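Local coordinates for protein GTP pyrophosphokinase YjbM (Bacillus subtilis, PDB 5DEC) that synthesises the alarmone (p)ppGpp, a mediator of the stringent response, by transferring pyrophosphate from ATP to GDP or GTP as an allosterically activated homotetramer, at residues V18-K30 with Y132-V145. Numbering follows the deposited sequence.
Sequences VPYRQAVEELKVK and YPLQTVSGEKHVLV
Pro19 lies against two strands at once: its CB is 3.6 Å from CD2 of Leu134, and its CB and CG both meet the aliphatic CD of Lys141. The next ring, Tyr20, brings its edge to the backbone O of Leu144, while a water donates to its OH and accepts from NZ of Lys141. Gln22 passes Leu134 at about a right angle, CG to CD1 3.8 Å, and its chain, bent at chi2 (63°), delivers NE2 to the anti lone pair of Glu26 OE2. At Ala23 the helix comes close to the sheet, with CB 3.5 Å from Val143 CG2. Segment 18-30 belongs to the long N-terminal helix 11-38, laid across an antiparallel hairpin whose strands, joined by a type I turn from Thr136 to Gly139, are part of the mixed five-stranded sheet of the RelA/SpoT synthetase domain; helix and strand 139-145 run at 71°. Glu26 takes the bond from Tyr132 OH on the anti lone pair of OE1 (2.5 Å); OE1 sits at the ring edge, in the ring plane, and carboxylate and ring planes are 75° apart. Waters link OE1 to Gln135 N and OE2 to Gln135 O, tying this buried carboxylate to the hairpin backbone. Leu27 sets CG over one face of the Tyr132 ring and CD2 close to CE1, and its CD1 meets Val145 CG1 tip to tip at 3.9 Å. Lys30, one of the residues that bind the allosteric alarmone, places CE 3.4 Å from Tyr132 OH at the ring edge, while its NZ forms salt bridges with Asp105 and with Glu26 of a neighbouring subunit.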
loop_
_atom_site.group_PDB
_atom_site.type_symbol
_atom_site.label_atom_id
_atom_site.label_comp_id
_atom_site.label_asym_id
_atom_site.label_seq_id
_atom_site.Cartn_x
_atom_site.Cartn_y
_atom_site.Cartn_z
ATOM N N VAL B 18 -12.828 -11.714 9.554
ATOM C CA VAL B 18 -11.421 -11.377 9.783
ATOM C C VAL B 18 -10.453 -12.394 9.144
ATOM O O VAL B 18 -9.544 -11.992 8.412
ATOM C CB VAL B 18 -11.102 -11.247 11.291
ATOM C CG1 VAL B 18 -9.616 -11.309 11.513
ATOM C CG2 VAL B 18 -11.661 -9.944 11.853
ATOM N N PRO B 19 -10.654 -13.705 9.382
ATOM C CA PRO B 19 -9.722 -14.643 8.738
ATOM C C PRO B 19 -9.789 -14.609 7.211
ATOM O O PRO B 19 -8.769 -14.829 6.554
ATOM C CB PRO B 19 -10.188 -16.016 9.230
ATOM C CG PRO B 19 -11.059 -15.743 10.402
ATOM C CD PRO B 19 -11.667 -14.412 10.184
ATOM N N TYR B 20 -10.978 -14.378 6.662
ATOM C CA TYR B 20 -11.137 -14.328 5.212
ATOM C C TYR B 20 -10.367 -13.154 4.643
ATOM O O TYR B 20 -9.696 -13.280 3.612
ATOM C CB TYR B 20 -12.615 -14.226 4.827
ATOM C CG TYR B 20 -13.360 -15.500 5.103
ATOM C CD1 TYR B 20 -13.385 -16.530 4.165
ATOM C CD2 TYR B 20 -14.009 -15.701 6.322
ATOM C CE1 TYR B 20 -14.063 -17.709 4.416
ATOM C CE2 TYR B 20 -14.686 -16.871 6.578
ATOM C CZ TYR B 20 -14.709 -17.873 5.628
ATOM O OH TYR B 20 -15.377 -19.042 5.891
ATOM N N ARG B 21 -10.470 -12.001 5.299
ATOM C CA ARG B 21 -9.716 -10.826 4.864
ATOM C C ARG B 21 -8.211 -11.031 4.922
ATOM O O ARG B 21 -7.477 -10.584 4.032
ATOM C CB ARG B 21 -10.091 -9.594 5.693
ATOM C CG ARG B 21 -11.481 -9.106 5.421
ATOM C CD ARG B 21 -11.755 -7.768 6.081
ATOM N NE ARG B 21 -13.167 -7.456 5.931
ATOM C CZ ARG B 21 -14.061 -7.530 6.908
ATOM N NH1 ARG B 21 -13.691 -7.887 8.133
ATOM N NH2 ARG B 21 -15.330 -7.234 6.656
ATOM N N GLN B 22 -7.743 -11.675 5.984
ATOM C CA GLN B 22 -6.312 -11.912 6.139
ATOM C C GLN B 22 -5.827 -12.933 5.083
ATOM O O GLN B 22 -4.761 -12.776 4.498
ATOM C CB GLN B 22 -6.000 -12.384 7.569
ATOM C CG GLN B 22 -4.501 -12.647 7.853
ATOM C CD GLN B 22 -3.622 -11.414 7.733
ATOM O OE1 GLN B 22 -4.088 -10.284 7.881
ATOM N NE2 GLN B 22 -2.336 -11.626 7.476
ATOM N N ALA B 23 -6.619 -13.956 4.814
ATOM C CA ALA B 23 -6.241 -14.906 3.759
ATOM C C ALA B 23 -6.078 -14.200 2.413
ATOM O O ALA B 23 -5.108 -14.429 1.676
ATOM C CB ALA B 23 -7.268 -16.009 3.648
ATOM N N VAL B 24 -7.038 -13.343 2.089
ATOM C CA VAL B 24 -6.958 -12.552 0.855
ATOM C C VAL B 24 -5.714 -11.668 0.813
ATOM O O VAL B 24 -5.007 -11.637 -0.198
ATOM C CB VAL B 24 -8.241 -11.703 0.674
ATOM C CG1 VAL B 24 -8.076 -10.686 -0.458
ATOM C CG2 VAL B 24 -9.419 -12.633 0.399
ATOM N N GLU B 25 -5.401 -10.958 1.899
ATOM C CA GLU B 25 -4.202 -10.102 1.864
ATOM C C GLU B 25 -2.904 -10.910 1.708
ATOM O O GLU B 25 -1.933 -10.460 1.056
ATOM C CB GLU B 25 -4.096 -9.233 3.128
ATOM C CG GLU B 25 -5.187 -8.169 3.251
ATOM C CD GLU B 25 -5.392 -7.364 1.968
ATOM O OE1 GLU B 25 -4.414 -6.858 1.387
ATOM O OE2 GLU B 25 -6.551 -7.230 1.541
ATOM N N GLU B 26 -2.848 -12.076 2.343
ATOM C CA GLU B 26 -1.647 -12.910 2.230
ATOM C C GLU B 26 -1.497 -13.431 0.808
ATOM O O GLU B 26 -0.421 -13.378 0.236
ATOM C CB GLU B 26 -1.690 -14.062 3.235
ATOM C CG GLU B 26 -1.543 -13.560 4.690
ATOM C CD GLU B 26 -1.443 -14.663 5.729
ATOM O OE1 GLU B 26 -1.185 -15.834 5.360
ATOM O OE2 GLU B 26 -1.623 -14.344 6.930
ATOM N N LEU B 27 -2.589 -13.915 0.233
ATOM C CA LEU B 27 -2.563 -14.433 -1.124
ATOM C C LEU B 27 -2.318 -13.342 -2.159
ATOM O O LEU B 27 -1.694 -13.597 -3.183
ATOM C CB LEU B 27 -3.861 -15.177 -1.427
ATOM C CG LEU B 27 -3.909 -16.582 -0.828
ATOM C CD1 LEU B 27 -5.336 -17.121 -0.897
ATOM C CD2 LEU B 27 -2.943 -17.513 -1.559
ATOM N N LYS B 28 -2.803 -12.126 -1.913
ATOM C CA LYS B 28 -2.495 -11.028 -2.840
ATOM C C LYS B 28 -1.002 -10.778 -2.957
ATOM O O LYS B 28 -0.471 -10.659 -4.061
ATOM C CB LYS B 28 -3.191 -9.727 -2.410
ATOM C CG LYS B 28 -4.635 -9.668 -2.910
ATOM C CD LYS B 28 -5.452 -8.600 -2.194
ATOM C CE LYS B 28 -4.920 -7.207 -2.403
ATOM N NZ LYS B 28 -5.866 -6.246 -1.756
ATOM N N VAL B 29 -0.312 -10.688 -1.822
ATOM C CA VAL B 29 1.114 -10.407 -1.875
ATOM C C VAL B 29 1.876 -11.569 -2.517
ATOM O O VAL B 29 2.847 -11.367 -3.273
ATOM C CB VAL B 29 1.682 -10.116 -0.463
ATOM C CG1 VAL B 29 3.213 -9.997 -0.504
ATOM C CG2 VAL B 29 1.074 -8.865 0.050
ATOM N N LYS B 30 1.441 -12.787 -2.199
ATOM C CA LYS B 30 2.049 -13.975 -2.796
ATOM C C LYS B 30 1.906 -13.959 -4.316
ATOM O O LYS B 30 2.879 -14.067 -5.037
ATOM C CB LYS B 30 1.419 -15.244 -2.217
ATOM C CG LYS B 30 1.954 -15.600 -0.794
ATOM C CD LYS B 30 1.072 -16.641 -0.124
ATOM C CE LYS B 30 1.612 -17.074 1.262
ATOM N NZ LYS B 30 2.842 -17.884 1.105
ATOM N N TYR B 132 -6.754 -22.610 2.152
ATOM C CA TYR B 132 -5.585 -21.862 2.621
ATOM C C TYR B 132 -5.420 -22.036 4.136
ATOM O O TYR B 132 -6.322 -21.656 4.897
ATOM C CB TYR B 132 -5.719 -20.359 2.268
ATOM C CG TYR B 132 -4.470 -19.551 2.579
ATOM C CD1 TYR B 132 -3.355 -19.638 1.762
ATOM C CD2 TYR B 132 -4.405 -18.718 3.690
ATOM C CE1 TYR B 132 -2.205 -18.917 2.032
ATOM C CE2 TYR B 132 -3.254 -17.994 3.978
ATOM C CZ TYR B 132 -2.153 -18.103 3.137
ATOM O OH TYR B 132 -0.990 -17.404 3.385
ATOM N N PRO B 133 -4.270 -22.601 4.571
ATOM C CA PRO B 133 -3.978 -22.888 5.986
ATOM C C PRO B 133 -3.505 -21.645 6.729
ATOM O O PRO B 133 -2.308 -21.468 6.979
ATOM C CB PRO B 133 -2.864 -23.930 5.909
ATOM C CG PRO B 133 -2.114 -23.542 4.658
ATOM C CD PRO B 133 -3.172 -23.038 3.687
ATOM N N LEU B 134 -4.459 -20.792 7.083
ATOM C CA LEU B 134 -4.182 -19.532 7.762
ATOM C C LEU B 134 -3.676 -19.727 9.197
ATOM O O LEU B 134 -4.299 -20.430 10.002
ATOM C CB LEU B 134 -5.449 -18.675 7.755
ATOM C CG LEU B 134 -5.349 -17.274 8.331
ATOM C CD1 LEU B 134 -4.503 -16.389 7.441
ATOM C CD2 LEU B 134 -6.748 -16.710 8.465
ATOM N N GLN B 135 -2.527 -19.127 9.503
ATOM C CA GLN B 135 -1.989 -19.127 10.856
ATOM C C GLN B 135 -2.662 -18.024 11.658
ATOM O O GLN B 135 -2.588 -16.856 11.282
ATOM C CB GLN B 135 -0.466 -18.925 10.843
ATOM C CG GLN B 135 0.259 -19.894 9.931
ATOM C CD GLN B 135 -0.011 -21.324 10.303
ATOM O OE1 GLN B 135 0.376 -21.771 11.375
ATOM N NE2 GLN B 135 -0.703 -22.053 9.427
ATOM N N THR B 136 -3.331 -18.398 12.746
ATOM C CA THR B 136 -4.035 -17.424 13.579
ATOM C C THR B 136 -3.438 -17.389 14.974
ATOM O O THR B 136 -2.507 -18.132 15.282
ATOM C CB THR B 136 -5.535 -17.740 13.701
ATOM O OG1 THR B 136 -5.708 -18.948 14.454
ATOM C CG2 THR B 136 -6.157 -17.913 12.308
ATOM N N VAL B 137 -4.003 -16.545 15.826
ATOM C CA VAL B 137 -3.519 -16.439 17.200
ATOM C C VAL B 137 -3.786 -17.740 17.957
ATOM O O VAL B 137 -2.993 -18.157 18.805
ATOM C CB VAL B 137 -4.180 -15.247 17.924
ATOM C CG1 VAL B 137 -3.831 -15.237 19.399
ATOM C CG2 VAL B 137 -3.757 -13.946 17.263
ATOM N N SER B 138 -4.889 -18.399 17.623
ATOM C CA SER B 138 -5.281 -19.614 18.326
ATOM C C SER B 138 -4.875 -20.901 17.610
ATOM O O SER B 138 -5.313 -21.985 17.991
ATOM C CB SER B 138 -6.793 -19.620 18.540
ATOM O OG SER B 138 -7.473 -19.538 17.300
ATOM N N GLY B 139 -4.035 -20.792 16.584
ATOM C CA GLY B 139 -3.615 -21.965 15.834
ATOM C C GLY B 139 -3.929 -21.819 14.354
ATOM O O GLY B 139 -3.884 -20.715 13.813
ATOM N N GLU B 140 -4.236 -22.929 13.693
ATOM C CA GLU B 140 -4.545 -22.903 12.265
ATOM C C GLU B 140 -6.040 -22.864 11.972
ATOM O O GLU B 140 -6.839 -23.502 12.650
ATOM C CB GLU B 140 -3.951 -24.121 11.566
ATOM C CG GLU B 140 -2.495 -23.985 11.221
ATOM C CD GLU B 140 -2.044 -25.039 10.241
ATOM O OE1 GLU B 140 -2.535 -26.185 10.330
ATOM O OE2 GLU B 140 -1.211 -24.721 9.372
ATOM N N LYS B 141 -6.396 -22.150 10.917
ATOM C CA LYS B 141 -7.749 -22.172 10.377
ATOM C C LYS B 141 -7.672 -22.329 8.870
ATOM O O LYS B 141 -7.038 -21.521 8.186
ATOM C CB LYS B 141 -8.511 -20.898 10.748
ATOM C CG LYS B 141 -9.948 -20.860 10.236
ATOM C CD LYS B 141 -10.613 -19.538 10.587
ATOM C CE LYS B 141 -12.060 -19.719 11.028
ATOM N NZ LYS B 141 -12.814 -20.664 10.156
ATOM N N HIS B 142 -8.292 -23.377 8.344
ATOM C CA HIS B 142 -8.315 -23.561 6.901
ATOM C C HIS B 142 -9.487 -22.792 6.295
ATOM O O HIS B 142 -10.636 -22.996 6.676
ATOM C CB HIS B 142 -8.381 -25.046 6.547
ATOM C CG HIS B 142 -7.149 -25.802 6.932
ATOM N ND1 HIS B 142 -6.864 -26.152 8.236
ATOM C CD2 HIS B 142 -6.095 -26.228 6.196
ATOM C CE1 HIS B 142 -5.708 -26.783 8.282
ATOM N NE2 HIS B 142 -5.216 -26.840 7.054
ATOM N N VAL B 143 -9.192 -21.863 5.389
ATOM C CA VAL B 143 -10.265 -21.093 4.759
ATOM C C VAL B 143 -10.306 -21.304 3.251
ATOM O O VAL B 143 -9.272 -21.449 2.585
ATOM C CB VAL B 143 -10.165 -19.574 5.068
ATOM C CG1 VAL B 143 -9.975 -19.342 6.560
ATOM C CG2 VAL B 143 -9.062 -18.947 4.297
ATOM N N LEU B 144 -11.528 -21.355 2.732
ATOM C CA LEU B 144 -11.769 -21.504 1.307
ATOM C C LEU B 144 -11.601 -20.158 0.645
ATOM O O LEU B 144 -12.080 -19.142 1.157
ATOM C CB LEU B 144 -13.165 -22.052 1.042
ATOM C CG LEU B 144 -13.371 -23.483 1.494
ATOM C CD1 LEU B 144 -14.849 -23.834 1.474
ATOM C CD2 LEU B 144 -12.565 -24.390 0.572
ATOM N N VAL B 145 -10.876 -20.148 -0.467
ATOM C CA VAL B 145 -10.659 -18.934 -1.238
ATOM C C VAL B 145 -10.873 -19.253 -2.704
ATOM O O VAL B 145 -10.236 -20.168 -3.236
ATOM C CB VAL B 145 -9.236 -18.374 -1.068
ATOM C CG1 VAL B 145 -9.083 -17.082 -1.847
ATOM C CG2 VAL B 145 -8.894 -18.167 0.437
HETATM O O HOH W 1 -14.846 -19.938 8.609
HETATM O O HOH W 2 -0.868 -17.656 7.521
HETATM O O HOH W 3 -1.200 -15.327 9.350
#